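Local coordinates for nadph-flavin oxidoreductase (Vibrio harveyi, PDB 1BKJ), which catalyses the NADPH-dependent reduction of FMN to FMNH2, which it supplies to luciferase for bioluminescence, and works as a homodimer, at the interface of chains A and B. Numbering follows the deposited sequence. Chains: chain A/B, Nadph-flavin oxidoreductase.

Four patches of the two-fold symmetric homodimer interface are described, each with a twin in which the chains are exchanged. Contact 2 and contact 3 lie closest, about 14 Å between the centres of their C-alpha atoms, and share helix 84-89 of chain A. Contact 1 and contact 4 are about 16 Å apart and share the long helix 98-121; helix 24-35 of contact 1 leads, in chain B, into the loop of contact 4, so this tie runs through the twin of contact 1. Contact 4 unites FMN-binding residues of both chains, building the flavin site across the dimer; contacts 1 to 3 add packing and hydrogen bonds elsewhere.

Contact 1: the interface of chains A and B. Residues chain A 29, 33, 118, 121-122; chain B 2, 5, 9.
B:Ile5, on the first helix of chain B (3-9), lies against A:Ser121, A:Met122 and A:Thr29 and buries 66 Å² there. Its CG1 stands anti to the carbonyl carbon (chi1 -68°), which sends CD1 toward the end of helix 98-121 while the CG2 branch turns to helix 24-35. CD1 comes to 3.9 Å from the terminal methyl CE of A:Met122, whose chain bends at chi3, and the two side chains cross at about a right angle. CG2 meets the methyl CG2 of A:Thr29, also at 3.9 Å. A branched, wholly apolar side chain suits this place because its two arms can touch two helices at once.

B:Asn2 buries 32 Å² beside it. Its amide reaches the hydroxyl of A:Ser121 at best weakly, OD1 at 3.3 Å and ND2 at 3.4 Å from OG. The same OD1 accepts the backbone N of B:Ile5 at 3.2 Å, with 161° at the hydrogen, an asparagine cap on the first turn of helix 3-9. CD2 of B:Leu9 rests on the backbone N and CA of A:Ala33; a residue as small as alanine would leave that backbone accessible. OG of A:Ser121 donates mainly to the carbonyl O of A:Ala118, 2.7 Å away in its own helix, which makes ND2 of B:Asn2 the likelier donor to it.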
loop_
_atom_site.group_PDB
_atom_site.type_symbol
_atom_site.label_atom_id
_atom_site.label_comp_id
_atom_site.label_asym_id
_atom_site.label_seq_id
_atom_site.Cartn_x
_atom_site.Cartn_y
_atom_site.Cartn_z
ATOM N N THR A 29 15.233 -4.869 -12.760
ATOM C CA THR A 29 15.588 -4.653 -11.358
ATOM C C THR A 29 14.440 -3.971 -10.569
ATOM O O THR A 29 14.174 -4.339 -9.414
ATOM C CB THR A 29 16.910 -3.871 -11.271
ATOM O OG1 THR A 29 17.962 -4.689 -11.808
ATOM C CG2 THR A 29 17.261 -3.499 -9.845
ATOM N N ALA A 33 12.520 -5.701 -7.481
ATOM C CA ALA A 33 12.404 -4.972 -6.222
ATOM C C ALA A 33 10.943 -4.998 -5.755
ATOM O O ALA A 33 10.667 -5.206 -4.569
ATOM C CB ALA A 33 12.874 -3.552 -6.395
ATOM N N ALA A 118 13.215 1.714 -5.737
ATOM C CA ALA A 118 14.284 1.125 -6.544
ATOM C C ALA A 118 14.626 2.110 -7.673
ATOM O O ALA A 118 15.787 2.463 -7.853
ATOM C CB ALA A 118 13.845 -0.199 -7.133
ATOM N N SER A 121 16.424 5.318 -6.370
ATOM C CA SER A 121 17.792 5.020 -5.954
ATOM C C SER A 121 18.776 4.979 -7.121
ATOM O O SER A 121 19.984 5.116 -6.914
ATOM C CB SER A 121 17.842 3.702 -5.201
ATOM O OG SER A 121 17.746 2.581 -6.058
ATOM N N MET A 122 18.234 4.794 -8.331
ATOM C CA MET A 122 18.996 4.741 -9.585
ATOM C C MET A 122 19.047 6.108 -10.258
ATOM O O MET A 122 19.577 6.247 -11.357
ATOM C CB MET A 122 18.366 3.737 -10.553
ATOM C CG MET A 122 18.373 2.300 -10.064
ATOM S SD MET A 122 17.402 1.179 -11.118
ATOM C CE MET A 122 18.578 -0.116 -11.261
ATOM N N ASN B 2 23.417 -0.669 -5.818
ATOM C CA ASN B 2 23.400 0.302 -4.728
ATOM C C ASN B 2 22.773 -0.279 -3.469
ATOM O O ASN B 2 22.137 -1.333 -3.521
ATOM C CB ASN B 2 22.714 1.619 -5.161
ATOM C CG ASN B 2 21.233 1.450 -5.545
ATOM O OD1 ASN B 2 20.387 1.202 -4.689
ATOM N ND2 ASN B 2 20.919 1.654 -6.828
ATOM N N ILE B 5 18.588 -0.987 -3.161
ATOM C CA ILE B 5 18.178 -2.180 -3.897
ATOM C C ILE B 5 18.620 -3.459 -3.174
ATOM O O ILE B 5 17.852 -4.427 -3.115
ATOM C CB ILE B 5 18.666 -2.103 -5.371
ATOM C CG1 ILE B 5 17.903 -0.983 -6.075
ATOM C CG2 ILE B 5 18.410 -3.414 -6.125
ATOM C CD1 ILE B 5 18.421 -0.657 -7.425
ATOM N N LEU B 9 15.865 -6.324 -1.799
ATOM C CA LEU B 9 15.965 -7.737 -2.200
ATOM C C LEU B 9 16.362 -8.717 -1.090
ATOM O O LEU B 9 16.142 -9.922 -1.218
ATOM C CB LEU B 9 16.916 -7.880 -3.395
ATOM C CG LEU B 9 16.589 -7.138 -4.703
ATOM C CD1 LEU B 9 17.740 -7.280 -5.702
ATOM C CD2 LEU B 9 15.308 -7.675 -5.313
#

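Contact 2: the interface of chains A and B. Residues chain A 41-44, 86; chain B 192, 196, 212, 216.
The indole NE1 of B:Trp212 donates to the backbone carbonyl O of A:Met42 at 2.8 Å, with 159° at the hydrogen. The oxygen lies in the plane of the indole. Tryptophan suits the position because it joins one N-H donor to a broad apolar surface, and it buries 51 Å² here. One face of the ring carries CG2 of B:Val216 and the other CE2 of B:Tyr192, each offset toward the rim, so residues of its own chain hold the indole from both sides.

A second bond runs tip to tip: the amide NE2 of A:Gln44 donates to the phenol OH of B:Tyr192 at 3.1 Å. The glutamine chain is extended beyond CG (chi2 179°), which carries its amide out to the ring, and the amide and phenol ring planes stand 75° apart. The methyl CE of A:Met42 also touches that phenol oxygen, at 3.4 Å.

On the other flank, CD2 of A:Leu43 packs on CB of B:Val216 at 3.8 Å, the side chains sliding past each other in opposite directions. From the second shell, the imidazole NE2 of A:His86 donates to the carbonyl O of A:Leu43 at 2.7 Å and would help to hold the loop. Helices 186-199 and 212-220 of chain B lie side by side against the 3-10 turn 40-42 and the residues leading to strand 46-50 of chain A.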
loop_
_atom_site.group_PDB
_atom_site.type_symbol
_atom_site.label_atom_id
_atom_site.label_comp_id
_atom_site.label_asym_id
_atom_site.label_seq_id
_atom_site.Cartn_x
_atom_site.Cartn_y
_atom_site.Cartn_z
ATOM N N SER A 41 -0.532 -13.398 3.319
ATOM C CA SER A 41 -0.721 -14.867 3.261
ATOM C C SER A 41 -0.039 -15.513 2.042
ATOM O O SER A 41 -0.420 -16.613 1.611
ATOM C CB SER A 41 -2.217 -15.256 3.325
ATOM O OG SER A 41 -2.872 -14.695 4.442
ATOM N N MET A 42 0.960 -14.803 1.495
ATOM C CA MET A 42 1.717 -15.208 0.299
ATOM C C MET A 42 0.758 -15.462 -0.898
ATOM O O MET A 42 1.047 -16.247 -1.804
ATOM C CB MET A 42 2.605 -16.424 0.621
ATOM C CG MET A 42 3.760 -16.675 -0.316
ATOM S SD MET A 42 4.747 -15.243 -0.694
ATOM C CE MET A 42 6.121 -16.023 -1.486
ATOM N N LEU A 43 -0.372 -14.743 -0.896
ATOM C CA LEU A 43 -1.413 -14.868 -1.910
ATOM C C LEU A 43 -1.003 -14.342 -3.272
ATOM O O LEU A 43 -1.488 -14.827 -4.278
ATOM C CB LEU A 43 -2.710 -14.192 -1.444
ATOM C CG LEU A 43 -3.510 -14.778 -0.263
ATOM C CD1 LEU A 43 -4.512 -13.768 0.286
ATOM C CD2 LEU A 43 -4.209 -16.051 -0.688
ATOM N N GLN A 44 -0.066 -13.385 -3.282
ATOM C CA GLN A 44 0.468 -12.745 -4.500
ATOM C C GLN A 44 -0.675 -12.276 -5.416
ATOM O O GLN A 44 -0.897 -12.810 -6.501
ATOM C CB GLN A 44 1.482 -13.674 -5.181
ATOM C CG GLN A 44 2.688 -13.917 -4.287
ATOM C CD GLN A 44 3.700 -14.834 -4.903
ATOM O OE1 GLN A 44 4.443 -14.438 -5.800
ATOM N NE2 GLN A 44 3.723 -16.077 -4.451
ATOM N N HIS A 86 -5.871 -17.068 -9.240
ATOM C CA HIS A 86 -6.385 -18.027 -8.269
ATOM C C HIS A 86 -7.623 -18.759 -8.765
ATOM O O HIS A 86 -7.735 -19.980 -8.587
ATOM C CB HIS A 86 -6.688 -17.314 -6.957
ATOM C CG HIS A 86 -5.563 -16.450 -6.480
ATOM N ND1 HIS A 86 -5.367 -15.167 -6.953
ATOM C CD2 HIS A 86 -4.564 -16.685 -5.600
ATOM C CE1 HIS A 86 -4.297 -14.652 -6.383
ATOM N NE2 HIS A 86 -3.790 -15.554 -5.555
ATOM N N TYR B 192 6.407 -23.145 -10.215
ATOM C CA TYR B 192 6.527 -22.361 -8.998
ATOM C C TYR B 192 6.276 -23.199 -7.739
ATOM O O TYR B 192 6.965 -23.013 -6.737
ATOM C CB TYR B 192 5.617 -21.132 -9.034
ATOM C CG TYR B 192 5.748 -20.273 -7.798
ATOM C CD1 TYR B 192 6.996 -19.728 -7.414
ATOM C CD2 TYR B 192 4.637 -20.051 -6.963
ATOM C CE1 TYR B 192 7.116 -18.989 -6.226
ATOM C CE2 TYR B 192 4.749 -19.301 -5.786
ATOM C CZ TYR B 192 5.980 -18.784 -5.421
ATOM O OH TYR B 192 6.063 -18.069 -4.253
ATOM N N MET B 196 8.789 -23.861 -4.549
ATOM C CA MET B 196 8.366 -23.659 -3.156
ATOM C C MET B 196 8.436 -24.928 -2.314
ATOM O O MET B 196 8.579 -24.846 -1.099
ATOM C CB MET B 196 6.959 -23.078 -3.073
ATOM C CG MET B 196 6.870 -21.637 -3.463
ATOM S SD MET B 196 7.865 -20.529 -2.453
ATOM C CE MET B 196 6.736 -20.204 -1.112
ATOM N N TRP B 212 1.893 -24.732 -2.757
ATOM C CA TRP B 212 1.557 -23.306 -2.613
ATOM C C TRP B 212 0.192 -23.011 -3.249
ATOM O O TRP B 212 -0.654 -22.396 -2.603
ATOM C CB TRP B 212 2.641 -22.380 -3.241
ATOM C CG TRP B 212 2.217 -20.878 -3.361
ATOM C CD1 TRP B 212 2.229 -19.941 -2.359
ATOM C CD2 TRP B 212 1.598 -20.220 -4.503
ATOM N NE1 TRP B 212 1.642 -18.766 -2.789
ATOM C CE2 TRP B 212 1.247 -18.909 -4.091
ATOM C CE3 TRP B 212 1.300 -20.633 -5.825
ATOM C CZ2 TRP B 212 0.603 -17.987 -4.960
ATOM C CZ3 TRP B 212 0.657 -19.711 -6.695
ATOM C CH2 TRP B 212 0.317 -18.402 -6.249
ATOM N N VAL B 216 -3.074 -21.771 -0.978
ATOM C CA VAL B 216 -3.668 -20.433 -1.111
ATOM C C VAL B 216 -5.073 -20.438 -1.696
ATOM O O VAL B 216 -5.931 -19.725 -1.187
ATOM C CB VAL B 216 -2.747 -19.382 -1.836
ATOM C CG1 VAL B 216 -1.416 -19.248 -1.091
ATOM C CG2 VAL B 216 -2.561 -19.683 -3.334
#

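Contact 3: the interface of chains A and B. Residues chain A 47, 82, 84-85, 145-146, 149; chain B 174-175, 177, 181.
B:Tyr181, from a loop, is inserted into chain A of this nitroreductase-family flavin reductase with its face on A:Pro146 and its hydroxyl tip on the carboxylate of A:Asp82, and alone buries 106 Å². CD of A:Pro146 sits over the centre of one face, 3.6 Å from the ring centroid, a CH-pi contact. CE1 of B:His177, from its own chain, covers the opposite face. Proline suits the place because its CD, bonded to the backbone N, offers polarised C-H groups edge first.

At the tip, the phenol OH donates to OD2 of A:Asp82 at 2.7 Å, meeting it on the syn side, 19° out of the carboxylate plane. The ring reaches it with CG anti to the backbone N (chi1 -168°). On the anti lone pair the same OD2 accepts OG of A:Ser47 at 2.6 Å, while OD1 takes the backbone N of A:Gln84 at 2.8 Å. These donors fix the rotation of the carboxylate.

Beyond the aspartate, the direct contact gives way to a water-bridged one. NH1 of A:Arg85 forms a salt bridge with OD2 of A:Asp82 at 3.6 Å, but reaches the backbone O of B:Val174 through water 1, at 2.9 Å from either atom. NE2 of B:His177 meets this water only weakly. The long arginine side chain carries NH1 out to the water, its CD touching CG1 of B:Val174 at 4.0 Å.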
loop_
_atom_site.group_PDB
_atom_site.type_symbol
_atom_site.label_atom_id
_atom_site.label_comp_id
_atom_site.label_asym_id
_atom_site.label_seq_id
_atom_site.Cartn_x
_atom_site.Cartn_y
_atom_site.Cartn_z
ATOM N N SER A 47 -1.024 -7.634 -10.023
ATOM C CA SER A 47 -0.613 -7.782 -11.414
ATOM C C SER A 47 -0.226 -6.401 -11.908
ATOM O O SER A 47 -0.832 -5.391 -11.509
ATOM C CB SER A 47 -1.718 -8.357 -12.295
ATOM O OG SER A 47 -1.647 -9.765 -12.277
ATOM N N ASP A 82 -5.582 -8.755 -8.568
ATOM C CA ASP A 82 -5.754 -9.919 -9.420
ATOM C C ASP A 82 -6.047 -11.212 -8.657
ATOM O O ASP A 82 -5.154 -11.799 -8.047
ATOM C CB ASP A 82 -4.496 -10.103 -10.287
ATOM C CG ASP A 82 -4.668 -11.134 -11.409
ATOM O OD1 ASP A 82 -5.655 -11.894 -11.436
ATOM O OD2 ASP A 82 -3.780 -11.203 -12.275
ATOM N N GLN A 84 -7.826 -13.467 -10.509
ATOM C CA GLN A 84 -8.110 -14.313 -11.657
ATOM C C GLN A 84 -7.088 -15.450 -11.746
ATOM O O GLN A 84 -7.428 -16.539 -12.201
ATOM C CB GLN A 84 -8.177 -13.514 -12.969
ATOM C CG GLN A 84 -8.585 -14.346 -14.229
ATOM C CD GLN A 84 -9.862 -15.161 -14.055
ATOM O OE1 GLN A 84 -9.907 -16.329 -14.433
ATOM N NE2 GLN A 84 -10.884 -14.566 -13.452
ATOM N N ARG A 85 -5.860 -15.213 -11.279
ATOM C CA ARG A 85 -4.835 -16.266 -11.260
ATOM C C ARG A 85 -5.323 -17.424 -10.397
ATOM O O ARG A 85 -5.324 -18.580 -10.828
ATOM C CB ARG A 85 -3.514 -15.757 -10.684
ATOM C CG ARG A 85 -2.555 -15.228 -11.716
ATOM C CD ARG A 85 -1.143 -15.093 -11.147
ATOM N NE ARG A 85 -1.048 -14.119 -10.066
ATOM C CZ ARG A 85 -0.720 -12.835 -10.216
ATOM N NH1 ARG A 85 -0.448 -12.324 -11.418
ATOM N NH2 ARG A 85 -0.621 -12.062 -9.144
ATOM N N LEU A 145 -8.735 -6.395 -18.745
ATOM C CA LEU A 145 -8.755 -7.029 -17.427
ATOM C C LEU A 145 -9.970 -7.951 -17.296
ATOM O O LEU A 145 -11.092 -7.543 -17.566
ATOM C CB LEU A 145 -8.732 -5.979 -16.300
ATOM C CG LEU A 145 -7.574 -4.969 -16.215
ATOM C CD1 LEU A 145 -7.696 -4.173 -14.916
ATOM C CD2 LEU A 145 -6.196 -5.642 -16.306
ATOM N N PRO A 146 -9.752 -9.222 -16.916
ATOM C CA PRO A 146 -10.829 -10.210 -16.765
ATOM C C PRO A 146 -11.639 -10.053 -15.470
ATOM O O PRO A 146 -11.405 -9.119 -14.701
ATOM C CB PRO A 146 -10.046 -11.512 -16.773
ATOM C CG PRO A 146 -8.848 -11.141 -15.978
ATOM C CD PRO A 146 -8.462 -9.815 -16.528
ATOM N N SER A 149 -10.570 -9.008 -11.255
ATOM C CA SER A 149 -9.438 -8.114 -11.456
ATOM C C SER A 149 -9.955 -6.687 -11.581
ATOM O O SER A 149 -11.004 -6.470 -12.174
ATOM C CB SER A 149 -8.723 -8.520 -12.755
ATOM O OG SER A 149 -7.474 -7.884 -12.897
ATOM N N VAL B 174 4.947 -13.839 -15.190
ATOM C CA VAL B 174 3.598 -14.224 -14.755
ATOM C C VAL B 174 2.878 -12.995 -14.199
ATOM O O VAL B 174 1.745 -12.729 -14.565
ATOM C CB VAL B 174 3.622 -15.360 -13.695
ATOM C CG1 VAL B 174 2.227 -15.666 -13.161
ATOM C CG2 VAL B 174 4.170 -16.620 -14.313
ATOM N N VAL B 175 3.564 -12.233 -13.354
ATOM C CA VAL B 175 3.010 -11.025 -12.722
ATOM C C VAL B 175 2.915 -9.783 -13.666
ATOM O O VAL B 175 1.955 -9.016 -13.571
ATOM C CB VAL B 175 3.812 -10.718 -11.415
ATOM C CG1 VAL B 175 3.342 -9.443 -10.725
ATOM C CG2 VAL B 175 3.673 -11.889 -10.445
ATOM N N HIS B 177 2.378 -8.094 -17.338
ATOM C CA HIS B 177 1.702 -8.277 -18.613
ATOM C C HIS B 177 2.087 -7.096 -19.486
ATOM O O HIS B 177 2.154 -5.969 -18.997
ATOM C CB HIS B 177 0.186 -8.235 -18.402
ATOM C CG HIS B 177 -0.315 -9.242 -17.417
ATOM N ND1 HIS B 177 -0.963 -10.387 -17.801
ATOM C CD2 HIS B 177 -0.229 -9.288 -16.068
ATOM C CE1 HIS B 177 -1.253 -11.105 -16.732
ATOM N NE2 HIS B 177 -0.818 -10.460 -15.666
ATOM N N TYR B 181 -3.818 -7.773 -20.599
ATOM C CA TYR B 181 -3.766 -8.907 -19.681
ATOM C C TYR B 181 -3.622 -10.201 -20.493
ATOM O O TYR B 181 -4.358 -10.418 -21.462
ATOM C CB TYR B 181 -5.039 -8.965 -18.857
ATOM C CG TYR B 181 -4.981 -9.908 -17.687
ATOM C CD1 TYR B 181 -5.348 -11.271 -17.826
ATOM C CD2 TYR B 181 -4.584 -9.449 -16.416
ATOM C CE1 TYR B 181 -5.332 -12.146 -16.725
ATOM C CE2 TYR B 181 -4.562 -10.312 -15.307
ATOM C CZ TYR B 181 -4.932 -11.659 -15.470
ATOM O OH TYR B 181 -4.902 -12.498 -14.383
HETATM O O HOH W 1 -1.103 -13.149 -14.068
#

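Contact 4: the interface of chains A and B. Residues chain A 11, 13, 113, 116, 128, 169; chain B 36-39, 110.
The loop of chain B after helix 24-35 meets loop residues A:His11 and A:Arg169 and strand 125-129 of chain A, while helices 98-121 of both chains touch alongside. NH2 of A:Arg169 donates to the carbonyl O of B:Ala37 at 2.8 Å, with 176° at the hydrogen. The oxygen lies in the guanidinium plane, the donor 59° out of the carbonyl plane. A long arginine can carry such a flat N-H donor to the partner's backbone.

B:Ser38, small and polar, fits between A:His11 and A:Tyr128. Its OG, anti to the carbonyl carbon (chi1 -64°), lies 3.0 Å from the imidazole NE2 of A:His11, a hydrogen bond whose direction is not settled. That OG also binds water 2 at 2.7 Å and water 3 at 2.9 Å. Water 2 leads on to OE1 of A:Gln113, water 3 to N of A:Tyr128 and OG of A:Ser13.

CD1 of B:Ile110 meets ring carbon CZ of A:Tyr128 tip to tip at 3.7 Å, while CG2 of this branched residue lies on A:Gln113. The phenol OH donates to OE1 of A:Gln113 at 2.8 Å, on an in-plane lone pair, which would limit amide rotation. A:His11, A:Ser13, A:Tyr128, A:Arg169 and B:Ser39 bind FMN, so the contact helps to build a flavin site from both subunits.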
loop_
_atom_site.group_PDB
_atom_site.type_symbol
_atom_site.label_atom_id
_atom_site.label_comp_id
_atom_site.label_asym_id
_atom_site.label_seq_id
_atom_site.Cartn_x
_atom_site.Cartn_y
_atom_site.Cartn_z
ATOM N N HIS A 11 12.618 12.024 -1.614
ATOM C CA HIS A 11 11.499 11.898 -2.559
ATOM C C HIS A 11 10.704 13.176 -2.837
ATOM O O HIS A 11 10.394 13.935 -1.929
ATOM C CB HIS A 11 10.500 10.810 -2.097
ATOM C CG HIS A 11 9.180 10.816 -2.835
ATOM N ND1 HIS A 11 9.045 10.348 -4.123
ATOM C CD2 HIS A 11 7.972 11.338 -2.506
ATOM C CE1 HIS A 11 7.822 10.582 -4.558
ATOM N NE2 HIS A 11 7.150 11.187 -3.595
ATOM N N SER A 13 7.608 13.970 -6.163
ATOM C CA SER A 13 6.972 13.486 -7.384
ATOM C C SER A 13 7.478 14.286 -8.568
ATOM O O SER A 13 7.634 15.504 -8.477
ATOM C CB SER A 13 5.461 13.581 -7.299
ATOM O OG SER A 13 4.960 12.676 -6.323
ATOM N N GLN A 113 5.565 0.855 -3.917
ATOM C CA GLN A 113 6.536 1.682 -3.231
ATOM C C GLN A 113 7.935 1.103 -3.352
ATOM O O GLN A 113 8.893 1.858 -3.439
ATOM C CB GLN A 113 6.128 1.959 -1.778
ATOM C CG GLN A 113 7.021 2.955 -1.011
ATOM C CD GLN A 113 7.203 4.319 -1.690
ATOM O OE1 GLN A 113 6.405 4.733 -2.527
ATOM N NE2 GLN A 113 8.254 5.026 -1.304
ATOM N N LEU A 116 9.030 2.093 -6.939
ATOM C CA LEU A 116 9.373 3.517 -6.970
ATOM C C LEU A 116 10.694 3.807 -6.267
ATOM O O LEU A 116 11.518 4.536 -6.822
ATOM C CB LEU A 116 8.247 4.401 -6.399
ATOM C CG LEU A 116 8.460 5.925 -6.476
ATOM C CD1 LEU A 116 8.630 6.408 -7.916
ATOM C CD2 LEU A 116 7.317 6.664 -5.804
ATOM N N TYR A 128 2.893 8.541 -8.852
ATOM C CA TYR A 128 1.759 7.614 -8.871
ATOM C C TYR A 128 0.632 8.312 -9.631
ATOM O O TYR A 128 0.576 9.546 -9.640
ATOM C CB TYR A 128 1.254 7.341 -7.469
ATOM C CG TYR A 128 2.065 6.430 -6.602
ATOM C CD1 TYR A 128 3.140 6.922 -5.850
ATOM C CD2 TYR A 128 1.737 5.065 -6.492
ATOM C CE1 TYR A 128 3.883 6.077 -4.996
ATOM C CE2 TYR A 128 2.474 4.208 -5.644
ATOM C CZ TYR A 128 3.546 4.730 -4.902
ATOM O OH TYR A 128 4.280 3.934 -4.083
ATOM N N ARG A 169 5.193 17.490 5.357
ATOM C CA ARG A 169 4.023 16.705 5.770
ATOM C C ARG A 169 3.613 17.135 7.151
ATOM O O ARG A 169 4.332 17.905 7.798
ATOM C CB ARG A 169 4.364 15.207 5.845
ATOM C CG ARG A 169 4.035 14.396 4.608
ATOM C CD ARG A 169 4.999 14.661 3.489
ATOM N NE ARG A 169 4.908 13.654 2.438
ATOM C CZ ARG A 169 5.163 13.882 1.154
ATOM N NH1 ARG A 169 5.521 15.084 0.741
ATOM N NH2 ARG A 169 5.062 12.902 0.277
ATOM N N ALA B 36 7.563 10.563 4.613
ATOM C CA ALA B 36 8.115 10.979 3.316
ATOM C C ALA B 36 7.466 10.284 2.112
ATOM O O ALA B 36 7.747 10.624 0.955
ATOM C CB ALA B 36 9.613 10.775 3.298
ATOM N N ALA B 37 6.581 9.328 2.393
ATOM C CA ALA B 37 5.860 8.579 1.365
ATOM C C ALA B 37 4.833 9.454 0.632
ATOM O O ALA B 37 4.291 10.393 1.219
ATOM C CB ALA B 37 5.154 7.385 1.998
ATOM N N SER B 38 4.569 9.130 -0.639
ATOM C CA SER B 38 3.589 9.850 -1.462
ATOM C C SER B 38 2.210 9.733 -0.823
ATOM O O SER B 38 1.936 8.764 -0.118
ATOM C CB SER B 38 3.524 9.259 -2.875
ATOM O OG SER B 38 4.740 9.413 -3.583
ATOM N N SER B 39 1.365 10.733 -1.055
ATOM C CA SER B 39 0.020 10.782 -0.485
ATOM C C SER B 39 -0.987 11.192 -1.564
ATOM O O SER B 39 -0.779 12.197 -2.246
ATOM C CB SER B 39 -0.006 11.777 0.694
ATOM O OG SER B 39 -1.306 11.925 1.243
ATOM N N ILE B 110 1.847 2.015 1.231
ATOM C CA ILE B 110 2.985 2.819 0.773
ATOM C C ILE B 110 3.777 3.348 1.977
ATOM O O ILE B 110 5.003 3.197 2.020
ATOM C CB ILE B 110 2.516 4.023 -0.096
ATOM C CG1 ILE B 110 1.825 3.518 -1.363
ATOM C CG2 ILE B 110 3.705 4.893 -0.508
ATOM C CD1 ILE B 110 1.092 4.575 -2.157
HETATM O O HOH W 2 6.394 7.545 -2.453
HETATM O O HOH W 3 4.048 9.994 -6.311
HETATM O O HOH W 4 9.515 13.168 0.731
#